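PDB 4AQ0: CCMAN5 from Cellulosimicrobium cellulans, which hydrolyses alpha-mannosidic linkages as a glycoside hydrolase of family GH92 and is probably the glycosidase used to enable mannose-6-phosphate modification of yeast-produced human lysosomal enzymes. Local coordinates for residues L96-S101 with Y113-S118; R349-A354 with A399-T404; D389-L394 with S426-D431; D460-G465 with R501-W506; Y736-T741 with A764-E769. All coordinates share one frame; numbering follows the deposited sequence.

Contacts 1, 2 and 3 are buried, contact 5 is partly buried and contact 4 lies at the surface. Contact 1 belongs to the N-terminal domain, where aliphatic side chains meet a tyrosine and a histidine between two sheets. Contacts 2 and 3 share helix 384-403: its middle packs aliphatically on another helix in contact 3, while its C-terminal end meets a turn in contact 2 with the help of a bridging water. Their centres are about 17 Å apart. Contact 4 joins two helices through one tryptophan and a glycine. Contact 5 differs from all of these, being a backbone-bonded strand pair interrupted by a bulge.

Contact 1: L96-S101 with Y113-S118; sequences LVVPTS and YAHPFS
Val-98 stands on the ring of Tyr-113, the two side chains crossing at about a right angle. Its CG2 is 3.7 Å from the centroid of the tyrosine ring and only 13° off the ring normal, a CH-pi contact over the face. The first torsion of Val-98 (chi1 -180°) puts CG1 anti to the backbone N and CG2 beside it, which turns both methyls to the ring: CG2 over its centre, CG1 3.6 Å from Tyr-113 CD1. CG1 also reaches the edge of the next aromatic group, 3.9 Å from His-115 CE1. Farther along the tyrosine, Leu-96 CD2 approaches CE2 of Tyr-113 obliquely at 3.9 Å. All this happens in the N-terminal domain of the GH92 enzyme, where strand 96-100 is the outermost strand of a five-stranded antiparallel sheet and strand 115-116 the outermost strand of a four-stranded one, so two sheets meet at their borders. Polar ends finish the pattern. Pro-99 O lies at the edge of the His-115 ring, in its plane, and NE2 of His-115 gives Pro-99 O a weak hydrogen bond, 2.7 Å long but bent to 126°. On its other nitrogen, ND1, His-115 is hydrogen-bonded to Ile-75 O of strand 74-79, which, with the NE2 bond, probably fixes the flip of the ring. Tyr-113 OH is hydrogen-bonded to Asp-178, on strand 174-178, which pairs with 96-100.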
# COMPACT_ATOMS: atom_id res chain seq x y z
N LEU A 96 19.16 12.23 -2.98
CA LEU A 96 19.96 11.18 -3.59
C LEU A 96 21.42 11.29 -3.19
O LEU A 96 22.06 12.31 -3.44
CB LEU A 96 19.81 11.18 -5.12
CG LEU A 96 20.69 10.21 -5.91
CD1 LEU A 96 20.24 8.74 -5.75
CD2 LEU A 96 20.69 10.63 -7.37
N VAL A 97 21.93 10.24 -2.55
CA VAL A 97 23.32 10.21 -2.08
C VAL A 97 24.07 9.23 -2.97
O VAL A 97 23.71 8.06 -3.06
CB VAL A 97 23.39 9.76 -0.58
CG1 VAL A 97 24.85 9.43 -0.16
CG2 VAL A 97 22.80 10.84 0.33
N VAL A 98 25.10 9.75 -3.67
CA VAL A 98 25.86 8.97 -4.64
C VAL A 98 27.33 8.87 -4.18
O VAL A 98 28.01 9.89 -4.04
CB VAL A 98 25.80 9.60 -6.07
CG1 VAL A 98 26.60 8.78 -7.09
CG2 VAL A 98 24.35 9.76 -6.56
N PRO A 99 27.82 7.64 -3.94
CA PRO A 99 29.23 7.47 -3.63
C PRO A 99 30.07 7.51 -4.90
O PRO A 99 29.68 6.94 -5.92
CB PRO A 99 29.28 6.08 -2.99
CG PRO A 99 28.13 5.34 -3.61
CD PRO A 99 27.08 6.36 -3.92
N THR A 100 31.22 8.19 -4.84
CA THR A 100 32.07 8.34 -6.03
C THR A 100 33.54 8.62 -5.68
O THR A 100 33.83 9.22 -4.65
CB THR A 100 31.49 9.41 -7.00
OG1 THR A 100 32.19 9.37 -8.25
CG2 THR A 100 31.55 10.83 -6.39
N SER A 101 34.45 8.15 -6.54
CA SER A 101 35.87 8.48 -6.43
C SER A 101 36.24 9.62 -7.37
O SER A 101 37.39 10.05 -7.42
CB SER A 101 36.76 7.26 -6.73
OG SER A 101 36.61 6.22 -5.77
N TYR A 113 26.81 9.31 -12.30
CA TYR A 113 26.51 8.60 -11.06
C TYR A 113 26.55 7.07 -11.24
O TYR A 113 26.70 6.35 -10.27
CB TYR A 113 25.12 8.98 -10.55
CG TYR A 113 24.88 10.42 -10.11
CD1 TYR A 113 25.93 11.24 -9.66
CD2 TYR A 113 23.59 10.93 -10.10
CE1 TYR A 113 25.67 12.56 -9.24
CE2 TYR A 113 23.33 12.23 -9.69
CZ TYR A 113 24.36 13.04 -9.26
OH TYR A 113 24.06 14.32 -8.85
N ALA A 114 26.39 6.60 -12.47
CA ALA A 114 26.13 5.19 -12.73
C ALA A 114 27.31 4.28 -12.35
O ALA A 114 28.44 4.51 -12.78
CB ALA A 114 25.74 4.99 -14.20
N HIS A 115 27.01 3.27 -11.52
CA HIS A 115 27.97 2.22 -11.16
C HIS A 115 27.42 0.88 -11.65
O HIS A 115 26.24 0.61 -11.44
CB HIS A 115 28.14 2.07 -9.64
CG HIS A 115 28.26 3.36 -8.88
ND1 HIS A 115 27.32 4.25 -8.48
CD2 HIS A 115 29.46 3.82 -8.39
CE1 HIS A 115 27.98 5.24 -7.79
NE2 HIS A 115 29.27 4.96 -7.75
N PRO A 116 28.27 0.02 -12.25
CA PRO A 116 27.85 -1.37 -12.49
C PRO A 116 27.55 -2.10 -11.17
O PRO A 116 28.21 -1.86 -10.16
CB PRO A 116 29.09 -2.02 -13.13
CG PRO A 116 30.03 -0.88 -13.48
CD PRO A 116 29.70 0.25 -12.56
N PHE A 117 26.55 -2.97 -11.18
CA PHE A 117 26.32 -3.86 -10.04
C PHE A 117 25.82 -5.20 -10.53
O PHE A 117 25.35 -5.33 -11.67
CB PHE A 117 25.36 -3.24 -9.01
CG PHE A 117 23.90 -3.53 -9.27
CD1 PHE A 117 23.20 -2.83 -10.24
CD2 PHE A 117 23.23 -4.48 -8.51
CE1 PHE A 117 21.85 -3.09 -10.47
CE2 PHE A 117 21.88 -4.74 -8.73
CZ PHE A 117 21.19 -4.04 -9.71
N SER A 118 25.94 -6.19 -9.65
CA SER A 118 25.46 -7.54 -9.88
C SER A 118 24.58 -7.98 -8.71
O SER A 118 24.87 -7.66 -7.56
CB SER A 118 26.65 -8.50 -10.04
OG SER A 118 26.22 -9.85 -10.07

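Contact 2: R349-A354 with A399-T404; sequences RGVDGA and ADAEAT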
# COMPACT_ATOMS: atom_id res chain seq x y z
N ARG A 349 3.09 18.00 11.53
CA ARG A 349 2.71 19.20 10.80
C ARG A 349 1.34 19.03 10.16
O ARG A 349 1.10 18.05 9.45
CB ARG A 349 3.76 19.60 9.76
CG ARG A 349 3.42 20.92 9.07
CD ARG A 349 4.51 21.43 8.15
NE ARG A 349 4.64 20.67 6.90
CZ ARG A 349 3.81 20.75 5.87
NH1 ARG A 349 2.73 21.54 5.91
NH2 ARG A 349 4.05 20.02 4.79
N GLY A 350 0.45 19.98 10.41
CA GLY A 350 -0.90 19.95 9.87
C GLY A 350 -0.98 20.52 8.47
O GLY A 350 -0.06 21.24 8.04
N VAL A 351 -2.06 20.21 7.76
CA VAL A 351 -2.31 20.80 6.44
C VAL A 351 -2.53 22.32 6.52
O VAL A 351 -2.48 23.00 5.50
CB VAL A 351 -3.51 20.13 5.69
CG1 VAL A 351 -3.15 18.72 5.25
CG2 VAL A 351 -4.79 20.15 6.52
N ASP A 352 -2.79 22.83 7.72
CA ASP A 352 -2.80 24.29 7.95
C ASP A 352 -1.39 24.89 7.96
O ASP A 352 -1.23 26.11 8.04
CB ASP A 352 -3.54 24.63 9.25
CG ASP A 352 -2.90 24.00 10.48
OD1 ASP A 352 -1.98 23.15 10.33
OD2 ASP A 352 -3.33 24.35 11.61
N GLY A 353 -0.37 24.04 7.88
CA GLY A 353 1.02 24.52 7.83
C GLY A 353 1.63 24.73 9.21
O GLY A 353 2.77 25.18 9.32
N ALA A 354 0.89 24.39 10.26
CA ALA A 354 1.35 24.59 11.63
C ALA A 354 1.72 23.28 12.34
O ALA A 354 1.32 22.19 11.91
CB ALA A 354 0.29 25.36 12.43
N ALA A 399 -10.03 16.91 10.32
CA ALA A 399 -10.28 17.96 11.32
C ALA A 399 -9.41 19.19 11.06
O ALA A 399 -9.88 20.33 11.16
CB ALA A 399 -10.05 17.44 12.72
N ASP A 400 -8.14 18.97 10.72
CA ASP A 400 -7.22 20.05 10.37
C ASP A 400 -7.65 20.82 9.12
O ASP A 400 -7.57 22.05 9.10
CB ASP A 400 -5.80 19.52 10.19
CG ASP A 400 -5.16 19.14 11.51
OD1 ASP A 400 -5.69 19.56 12.57
OD2 ASP A 400 -4.14 18.42 11.47
N ALA A 401 -8.11 20.09 8.09
CA ALA A 401 -8.70 20.72 6.90
C ALA A 401 -9.86 21.66 7.26
O ALA A 401 -9.92 22.81 6.80
CB ALA A 401 -9.18 19.66 5.92
N GLU A 402 -10.76 21.17 8.11
CA GLU A 402 -11.92 21.94 8.54
C GLU A 402 -11.50 23.20 9.29
O GLU A 402 -12.07 24.28 9.06
CB GLU A 402 -12.84 21.05 9.39
CG GLU A 402 -13.95 21.80 10.15
CD GLU A 402 -15.04 22.36 9.24
OE1 GLU A 402 -15.10 22.03 8.04
OE2 GLU A 402 -15.86 23.14 9.76
N ALA A 403 -10.50 23.05 10.16
CA ALA A 403 -9.96 24.13 11.00
C ALA A 403 -9.35 25.29 10.21
O ALA A 403 -9.33 26.43 10.70
CB ALA A 403 -8.94 23.57 12.00
N THR A 404 -8.85 25.01 9.00
CA THR A 404 -8.34 26.07 8.11
C THR A 404 -9.44 27.06 7.76
O THR A 404 -9.17 28.21 7.41
CB THR A 404 -7.78 25.51 6.76
OG1 THR A 404 -8.85 24.96 5.99
CG2 THR A 404 -6.71 24.46 6.98
O HOH W 1 -3.30 17.83 8.92
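The type I turn from Gly-350 to Gly-353, in the loop linking strands 347-349 and 355-357, lies against the C-terminal end of helix 384-403. Val-351, at the head of the turn, drives CG2 into the helix surface: this methyl is 3.7 Å from Ala-401 N and 3.9 Å from Asp-400 CB, the Val-351 and Asp-400 side chains passing at a slant. Its chi1 of -70° sets CG1 anti to the carbonyl carbon and leaves CG2 to meet the helix. One residue on, Asp-352 CB touches Thr-404 CG2 at 3.9 Å. Thr-404 turns that methyl to the loop while its hydroxyl donates back to Ala-401 O, in the carbonyl plane. A water ties the polar parts together, accepting from Val-351 N at 2.9 Å and donating to Asp-400 OD2 at 2.7 Å. The Asp-400 carboxylate has further partners, a salt bridge from OD1 to Arg-442 and a hydrogen bond between OD2 and Tyr-348 OH, which probably settle its charge in this buried place. Asp-352 OD1 also accepts from His-356 NE2, and it takes the backbone N of Ala-354 at 3.1 Å from above the carboxylate plane, making an Asx turn. With Gly-350 N bonded to Ala-354 O, Gly-353 N bonded to Gly-350 O and Gly-353 at positive phi, the loop has the form of a type I turn with a G1 bulge, as in tight beta-hairpins.

Contact 3: D389-L394 with S426-D431; sequences DMVQSL and SVVVAD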
# COMPACT_ATOMS: atom_id res chain seq x y z
N ASP A 389 -4.42 4.11 15.86
CA ASP A 389 -3.64 5.32 15.63
C ASP A 389 -3.79 5.83 14.20
O ASP A 389 -3.86 7.04 13.98
CB ASP A 389 -2.16 5.11 15.96
CG ASP A 389 -1.86 5.23 17.45
OD1 ASP A 389 -2.81 5.34 18.27
OD2 ASP A 389 -0.66 5.19 17.80
N MET A 390 -3.84 4.90 13.24
CA MET A 390 -4.07 5.27 11.84
C MET A 390 -5.42 5.98 11.68
O MET A 390 -5.50 7.02 11.02
CB MET A 390 -3.98 4.05 10.91
CG MET A 390 -2.57 3.44 10.81
SD MET A 390 -2.47 2.02 9.70
CE MET A 390 -0.69 1.82 9.56
N VAL A 391 -6.47 5.43 12.29
CA VAL A 391 -7.81 6.02 12.16
C VAL A 391 -7.89 7.37 12.88
O VAL A 391 -8.44 8.34 12.35
CB VAL A 391 -8.92 5.05 12.64
CG1 VAL A 391 -10.30 5.68 12.50
CG2 VAL A 391 -8.86 3.73 11.82
N GLN A 392 -7.31 7.44 14.08
CA GLN A 392 -7.24 8.70 14.79
C GLN A 392 -6.50 9.75 13.97
O GLN A 392 -6.87 10.92 13.98
CB GLN A 392 -6.58 8.52 16.17
CG GLN A 392 -6.43 9.79 17.01
CD GLN A 392 -7.77 10.39 17.44
OE1 GLN A 392 -8.25 10.12 18.54
NE2 GLN A 392 -8.36 11.22 16.58
N SER A 393 -5.46 9.32 13.24
CA SER A 393 -4.69 10.22 12.37
C SER A 393 -5.54 10.74 11.21
O SER A 393 -5.53 11.94 10.89
CB SER A 393 -3.45 9.49 11.82
OG SER A 393 -2.58 9.08 12.85
N LEU A 394 -6.25 9.82 10.56
CA LEU A 394 -7.15 10.18 9.46
C LEU A 394 -8.18 11.21 9.91
O LEU A 394 -8.46 12.18 9.19
CB LEU A 394 -7.85 8.93 8.94
CG LEU A 394 -8.73 9.03 7.70
CD1 LEU A 394 -7.97 9.71 6.55
CD2 LEU A 394 -9.17 7.63 7.31
N SER A 426 -14.28 8.01 4.55
CA SER A 426 -15.46 7.82 5.42
C SER A 426 -15.69 6.35 5.74
O SER A 426 -16.14 6.00 6.83
CB SER A 426 -16.73 8.44 4.81
OG SER A 426 -17.19 7.68 3.70
N VAL A 427 -15.36 5.48 4.78
CA VAL A 427 -15.53 4.04 4.95
C VAL A 427 -14.52 3.51 5.97
O VAL A 427 -14.86 2.67 6.80
CB VAL A 427 -15.40 3.31 3.59
CG1 VAL A 427 -15.46 1.78 3.77
CG2 VAL A 427 -16.48 3.80 2.63
N VAL A 428 -13.29 4.03 5.92
CA VAL A 428 -12.23 3.62 6.85
C VAL A 428 -12.55 4.02 8.30
O VAL A 428 -12.42 3.20 9.23
CB VAL A 428 -10.84 4.19 6.44
CG1 VAL A 428 -9.77 3.84 7.49
CG2 VAL A 428 -10.43 3.67 5.04
N VAL A 429 -12.95 5.27 8.49
CA VAL A 429 -13.36 5.74 9.82
C VAL A 429 -14.55 4.90 10.30
O VAL A 429 -14.54 4.44 11.44
CB VAL A 429 -13.69 7.26 9.83
CG1 VAL A 429 -14.14 7.71 11.24
CG2 VAL A 429 -12.49 8.07 9.38
N ALA A 430 -15.53 4.70 9.43
CA ALA A 430 -16.70 3.86 9.73
C ALA A 430 -16.31 2.43 10.14
O ALA A 430 -16.98 1.80 10.97
CB ALA A 430 -17.63 3.81 8.54
N ASP A 431 -15.23 1.93 9.53
CA ASP A 431 -14.71 0.60 9.81
C ASP A 431 -14.33 0.46 11.29
O ASP A 431 -14.66 -0.55 11.92
CB ASP A 431 -13.49 0.30 8.92
CG ASP A 431 -13.13 -1.17 8.89
OD1 ASP A 431 -13.75 -1.91 8.11
OD2 ASP A 431 -12.23 -1.57 9.66
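The carbonyl oxygen of Asp-389 is gripped twice by Ser-393, one helical turn on: the hydroxyl OG donates to Asp-389 O at 2.7 Å and the backbone N of Ser-393 donates to the same oxygen at 2.9 Å, from opposite faces of the carbonyl plane. Ser-393 OG is also hydrogen-bonded to Tyr-364 N, so this flank of helix 384-403 is tied to strand 364-365. The next residue, Leu-394, turns to helix 425-434 and brings the wholly aliphatic chemistry. Its CG stands anti to the backbone N (chi1 -174°), which sends the branch across the gap, and there a single methyl, CD2, meets two valines: it is 3.8 Å from Val-428 CG1 and 3.9 Å from Val-429 CG2. Leu-394 and Val-428 cross at about a right angle, the methyl pressing against the CB and CG1 side of the valine. A turn earlier, Val-391 comes in more loosely, with CG1 lying 4.1 Å from Val-429 CA, close to the backbone itself. The short helix segments are steeply inclined, 134° between their N-to-C directions, and their axes come within 9.8 Å. Both belong to the helical catalytic domain, whose (alpha/alpha)6 barrel is known for the family. Phe-376 of helix 369-382 touches Val-428 and Ile-487 of helix 471-490 touches Val-429, so further helices pack round the patch. With only aliphatic carbon meeting between the two segments, mostly methyls, the joint depends on shape and burial, while polar bonds serve the flanks of each helix.

Contact 4: D460-G465 with R501-W506; sequences DELRRG and REQASW
Trp-506 meets helix 459-464 and the glycine that ends it. The carbonyl O of Gly-465 lies 3.2 Å from Trp-506 CB, and Gly-465 CA comes within 3.7 Å of Trp-506 CE3, so bare backbone packs on the indole. At the edge of the six-membered ring, in its plane, Leu-462 CD2 is 4.0 Å from Trp-506 CZ3. The same methyl touches the amide of Gln-503, 3.6 Å from NE2, and so fills the angle between the two side chains. Outside this first layer, the indole is held from behind: Gln-503 CA lies beneath the centre of its ring system, and NE1 donates to Glu-502 OE2 at 3.0 Å (155°), meeting the carboxylate from above its plane. CG of the tryptophan is anti to the carbonyl carbon (chi1 -67°), which lays the ring back over its own helix. Lys-510 adds a cation-pi contact, and Gln-503 OE1 is hydrogen-bonded to Gln-481 NE2. Replacing Trp-506 with an alanine would probably open a gap beside Gly-465 and Leu-462 and leave the Glu-502 carboxylate without its indole partner. Gly-465 N closes the helix with a 2.7 Å bond to Glu-461 O, and the residue then takes positive phi, 96°. This is the familiar C' glycine at a helix terminus, here set against a second helix, 494-511, of the catalytic domain.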
# COMPACT_ATOMS: atom_id res chain seq x y z
N ASP A 460 -30.86 17.72 -9.57
CA ASP A 460 -31.41 16.81 -10.58
C ASP A 460 -31.08 15.36 -10.26
O ASP A 460 -31.89 14.47 -10.49
CB ASP A 460 -30.91 17.17 -11.99
CG ASP A 460 -31.69 18.33 -12.61
OD1 ASP A 460 -32.81 18.65 -12.14
OD2 ASP A 460 -31.18 18.93 -13.58
N GLU A 461 -29.88 15.14 -9.73
CA GLU A 461 -29.43 13.82 -9.29
C GLU A 461 -30.21 13.33 -8.07
O GLU A 461 -30.50 12.14 -7.95
CB GLU A 461 -27.92 13.84 -9.01
CG GLU A 461 -27.11 14.01 -10.29
CD GLU A 461 -25.65 14.36 -10.05
OE1 GLU A 461 -25.25 14.62 -8.90
OE2 GLU A 461 -24.90 14.39 -11.05
N LEU A 462 -30.55 14.25 -7.17
CA LEU A 462 -31.38 13.91 -6.01
C LEU A 462 -32.78 13.45 -6.45
O LEU A 462 -33.34 12.51 -5.88
CB LEU A 462 -31.47 15.08 -5.02
CG LEU A 462 -30.23 15.43 -4.18
CD1 LEU A 462 -30.35 16.81 -3.52
CD2 LEU A 462 -29.95 14.37 -3.12
N ARG A 463 -33.34 14.12 -7.46
CA ARG A 463 -34.66 13.77 -8.00
C ARG A 463 -34.68 12.41 -8.68
O ARG A 463 -35.62 11.65 -8.51
CB ARG A 463 -35.14 14.83 -9.00
CG ARG A 463 -35.67 16.10 -8.37
CD ARG A 463 -36.24 17.04 -9.43
NE ARG A 463 -36.45 18.39 -8.90
CZ ARG A 463 -35.60 19.41 -9.07
NH1 ARG A 463 -34.47 19.25 -9.75
NH2 ARG A 463 -35.89 20.59 -8.55
N ARG A 464 -33.65 12.11 -9.48
CA ARG A 464 -33.65 10.86 -10.24
C ARG A 464 -32.98 9.70 -9.49
O ARG A 464 -33.27 8.52 -9.78
CB ARG A 464 -33.04 11.05 -11.63
CG ARG A 464 -31.52 11.04 -11.68
CD ARG A 464 -31.04 11.13 -13.11
NE ARG A 464 -31.07 12.50 -13.64
CZ ARG A 464 -30.03 13.33 -13.65
NH1 ARG A 464 -28.86 12.94 -13.16
NH2 ARG A 464 -30.15 14.54 -14.16
N GLY A 465 -32.10 10.03 -8.54
CA GLY A 465 -31.44 9.04 -7.69
C GLY A 465 -30.06 8.55 -8.11
O GLY A 465 -29.53 7.60 -7.51
N ARG A 501 -28.22 6.81 4.76
CA ARG A 501 -28.64 5.43 4.45
C ARG A 501 -29.63 5.34 3.28
O ARG A 501 -29.54 4.43 2.45
CB ARG A 501 -29.22 4.74 5.68
CG ARG A 501 -28.18 4.19 6.63
CD ARG A 501 -28.80 3.24 7.66
NE ARG A 501 -29.70 3.94 8.57
CZ ARG A 501 -29.31 4.60 9.65
NH1 ARG A 501 -28.02 4.66 9.97
NH2 ARG A 501 -30.20 5.21 10.41
N GLU A 502 -30.59 6.27 3.23
CA GLU A 502 -31.56 6.29 2.14
C GLU A 502 -30.84 6.52 0.81
O GLU A 502 -31.02 5.76 -0.14
CB GLU A 502 -32.65 7.35 2.40
CG GLU A 502 -33.54 7.71 1.20
CD GLU A 502 -34.38 6.54 0.68
OE1 GLU A 502 -34.62 5.56 1.43
OE2 GLU A 502 -34.82 6.61 -0.49
N GLN A 503 -29.99 7.54 0.76
CA GLN A 503 -29.24 7.86 -0.46
C GLN A 503 -28.26 6.75 -0.86
O GLN A 503 -28.05 6.50 -2.04
CB GLN A 503 -28.55 9.22 -0.35
CG GLN A 503 -29.56 10.39 -0.32
CD GLN A 503 -28.92 11.76 -0.44
OE1 GLN A 503 -27.80 11.92 -0.95
NE2 GLN A 503 -29.63 12.78 0.04
N ALA A 504 -27.72 6.05 0.14
CA ALA A 504 -26.80 4.93 -0.09
C ALA A 504 -27.45 3.73 -0.76
O ALA A 504 -26.76 2.93 -1.40
CB ALA A 504 -26.12 4.52 1.22
N SER A 505 -28.77 3.60 -0.65
CA SER A 505 -29.50 2.50 -1.30
C SER A 505 -29.76 2.76 -2.79
O SER A 505 -30.05 1.83 -3.55
CB SER A 505 -30.82 2.22 -0.57
OG SER A 505 -31.78 3.23 -0.85
N TRP A 506 -29.67 4.03 -3.22
CA TRP A 506 -30.03 4.44 -4.58
C TRP A 506 -29.25 3.77 -5.74
O TRP A 506 -29.87 3.35 -6.72
CB TRP A 506 -29.98 5.97 -4.74
CG TRP A 506 -31.03 6.74 -3.95
CD1 TRP A 506 -32.13 6.22 -3.30
CD2 TRP A 506 -31.09 8.16 -3.76
NE1 TRP A 506 -32.85 7.24 -2.72
CE2 TRP A 506 -32.24 8.44 -2.98
CE3 TRP A 506 -30.29 9.23 -4.18
CZ2 TRP A 506 -32.60 9.74 -2.61
CZ3 TRP A 506 -30.64 10.52 -3.81
CH2 TRP A 506 -31.79 10.76 -3.03

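Contact 5: Y736-T741 with A764-E769; sequences YVQSAT and AFRMGE
The guanidinium of Arg-766 has Gln-738 CB over one face, 3.7 Å from CZ, while its NE gives a weak hydrogen bond to Ser-739 OG at 3.3 Å. The Phe-765 ring meets Ser-739 O at its edge, and its CD1 touches Ala-740 CB at 3.5 Å and Val-737 CG1 at 3.7 Å, both obliquely. At the edge of the Tyr-736 ring lie the carbonyls of Gly-768 and Glu-769. These side chains ride on antiparallel strands 736-742 and 762-768, whose register slips by one: Gln-738 and Ser-739 both face Arg-766, a classic beta bulge. Arg-766 O accepts Gln-738 N at 2.7 Å, and Arg-766 N returns a bond to Ser-739 O. Gln-738, bent at chi2 (-58°), curls its amide back so that NE2 donates to Tyr-736 O at 3.1 Å, from above the carbonyl plane, and also bonds Gln-770 O. Putting an alanine at Gln-738 would probably leave Gln-770 O without this amide and reduce the grip on Tyr-736 O to the bond from Gly-768 N. Backbone bonds thus hold the strands together, while the Gln-738 amide adds a second donor to Tyr-736 O beside the bulge and the arginine lies flat across it.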
# COMPACT_ATOMS: atom_id res chain seq x y z
N TYR A 736 -10.65 -27.22 0.54
CA TYR A 736 -12.09 -27.11 0.83
C TYR A 736 -12.39 -27.37 2.29
O TYR A 736 -11.87 -28.33 2.87
CB TYR A 736 -12.88 -28.13 0.01
CG TYR A 736 -12.93 -27.86 -1.48
CD1 TYR A 736 -13.66 -26.78 -1.98
CD2 TYR A 736 -12.28 -28.71 -2.38
CE1 TYR A 736 -13.72 -26.54 -3.34
CE2 TYR A 736 -12.33 -28.48 -3.74
CZ TYR A 736 -13.06 -27.39 -4.22
OH TYR A 736 -13.13 -27.14 -5.56
N VAL A 737 -13.24 -26.53 2.89
CA VAL A 737 -13.67 -26.73 4.28
C VAL A 737 -14.70 -27.86 4.32
O VAL A 737 -15.64 -27.84 3.54
CB VAL A 737 -14.26 -25.45 4.91
CG1 VAL A 737 -14.81 -25.72 6.32
CG2 VAL A 737 -13.21 -24.33 4.95
N GLN A 738 -14.51 -28.83 5.21
CA GLN A 738 -15.48 -29.92 5.40
C GLN A 738 -16.40 -29.65 6.58
O GLN A 738 -17.60 -29.92 6.53
CB GLN A 738 -14.77 -31.27 5.59
CG GLN A 738 -13.70 -31.55 4.55
CD GLN A 738 -14.24 -31.53 3.14
OE1 GLN A 738 -15.13 -32.47 2.83
NE2 GLN A 738 -13.87 -30.66 2.33
N SER A 739 -15.82 -29.15 7.67
CA SER A 739 -16.56 -28.76 8.85
C SER A 739 -15.73 -27.77 9.64
O SER A 739 -14.55 -27.55 9.32
CB SER A 739 -16.91 -29.99 9.72
OG SER A 739 -15.75 -30.54 10.32
N ALA A 740 -16.32 -27.18 10.67
CA ALA A 740 -15.64 -26.19 11.50
C ALA A 740 -16.18 -26.16 12.91
O ALA A 740 -17.35 -26.50 13.14
CB ALA A 740 -15.77 -24.81 10.87
N THR A 741 -15.32 -25.76 13.85
CA THR A 741 -15.75 -25.44 15.21
C THR A 741 -15.20 -24.07 15.59
O THR A 741 -14.16 -23.64 15.06
CB THR A 741 -15.24 -26.45 16.26
OG1 THR A 741 -13.81 -26.43 16.30
CG2 THR A 741 -15.75 -27.88 15.97
N ALA A 764 -11.30 -23.61 14.24
CA ALA A 764 -10.71 -24.83 13.68
C ALA A 764 -11.50 -25.38 12.51
O ALA A 764 -12.67 -25.75 12.65
CB ALA A 764 -10.56 -25.89 14.76
N PHE A 765 -10.86 -25.46 11.34
CA PHE A 765 -11.49 -26.07 10.18
C PHE A 765 -10.92 -27.46 9.92
O PHE A 765 -9.73 -27.71 10.15
CB PHE A 765 -11.30 -25.20 8.93
CG PHE A 765 -11.87 -23.81 9.04
CD1 PHE A 765 -13.23 -23.59 8.86
CD2 PHE A 765 -11.03 -22.73 9.27
CE1 PHE A 765 -13.76 -22.29 8.95
CE2 PHE A 765 -11.55 -21.44 9.37
CZ PHE A 765 -12.92 -21.22 9.20
N ARG A 766 -11.76 -28.36 9.43
CA ARG A 766 -11.30 -29.63 8.90
C ARG A 766 -11.32 -29.50 7.38
O ARG A 766 -12.36 -29.20 6.79
CB ARG A 766 -12.17 -30.80 9.39
CG ARG A 766 -11.81 -32.17 8.80
CD ARG A 766 -12.54 -33.32 9.52
NE ARG A 766 -14.00 -33.19 9.45
CZ ARG A 766 -14.77 -33.65 8.46
NH1 ARG A 766 -14.23 -34.31 7.44
NH2 ARG A 766 -16.08 -33.47 8.50
N MET A 767 -10.17 -29.72 6.76
CA MET A 767 -10.01 -29.51 5.32
C MET A 767 -10.10 -30.82 4.54
O MET A 767 -9.93 -31.90 5.10
CB MET A 767 -8.69 -28.80 5.03
CG MET A 767 -8.46 -27.53 5.86
SD MET A 767 -9.71 -26.26 5.62
CE MET A 767 -9.40 -25.75 3.93
N GLY A 768 -10.39 -30.72 3.24
CA GLY A 768 -10.47 -31.90 2.38
C GLY A 768 -10.35 -31.54 0.91
O GLY A 768 -10.36 -30.35 0.55
N GLU A 769 -10.25 -32.55 0.07
CA GLU A 769 -9.93 -32.36 -1.34
C GLU A 769 -11.15 -32.12 -2.22
O GLU A 769 -11.02 -31.76 -3.40
CB GLU A 769 -9.08 -33.53 -1.86
CG GLU A 769 -7.74 -33.66 -1.12
CD GLU A 769 -6.80 -34.71 -1.71
OE1 GLU A 769 -6.87 -34.99 -2.92
OE2 GLU A 769 -5.97 -35.24 -0.95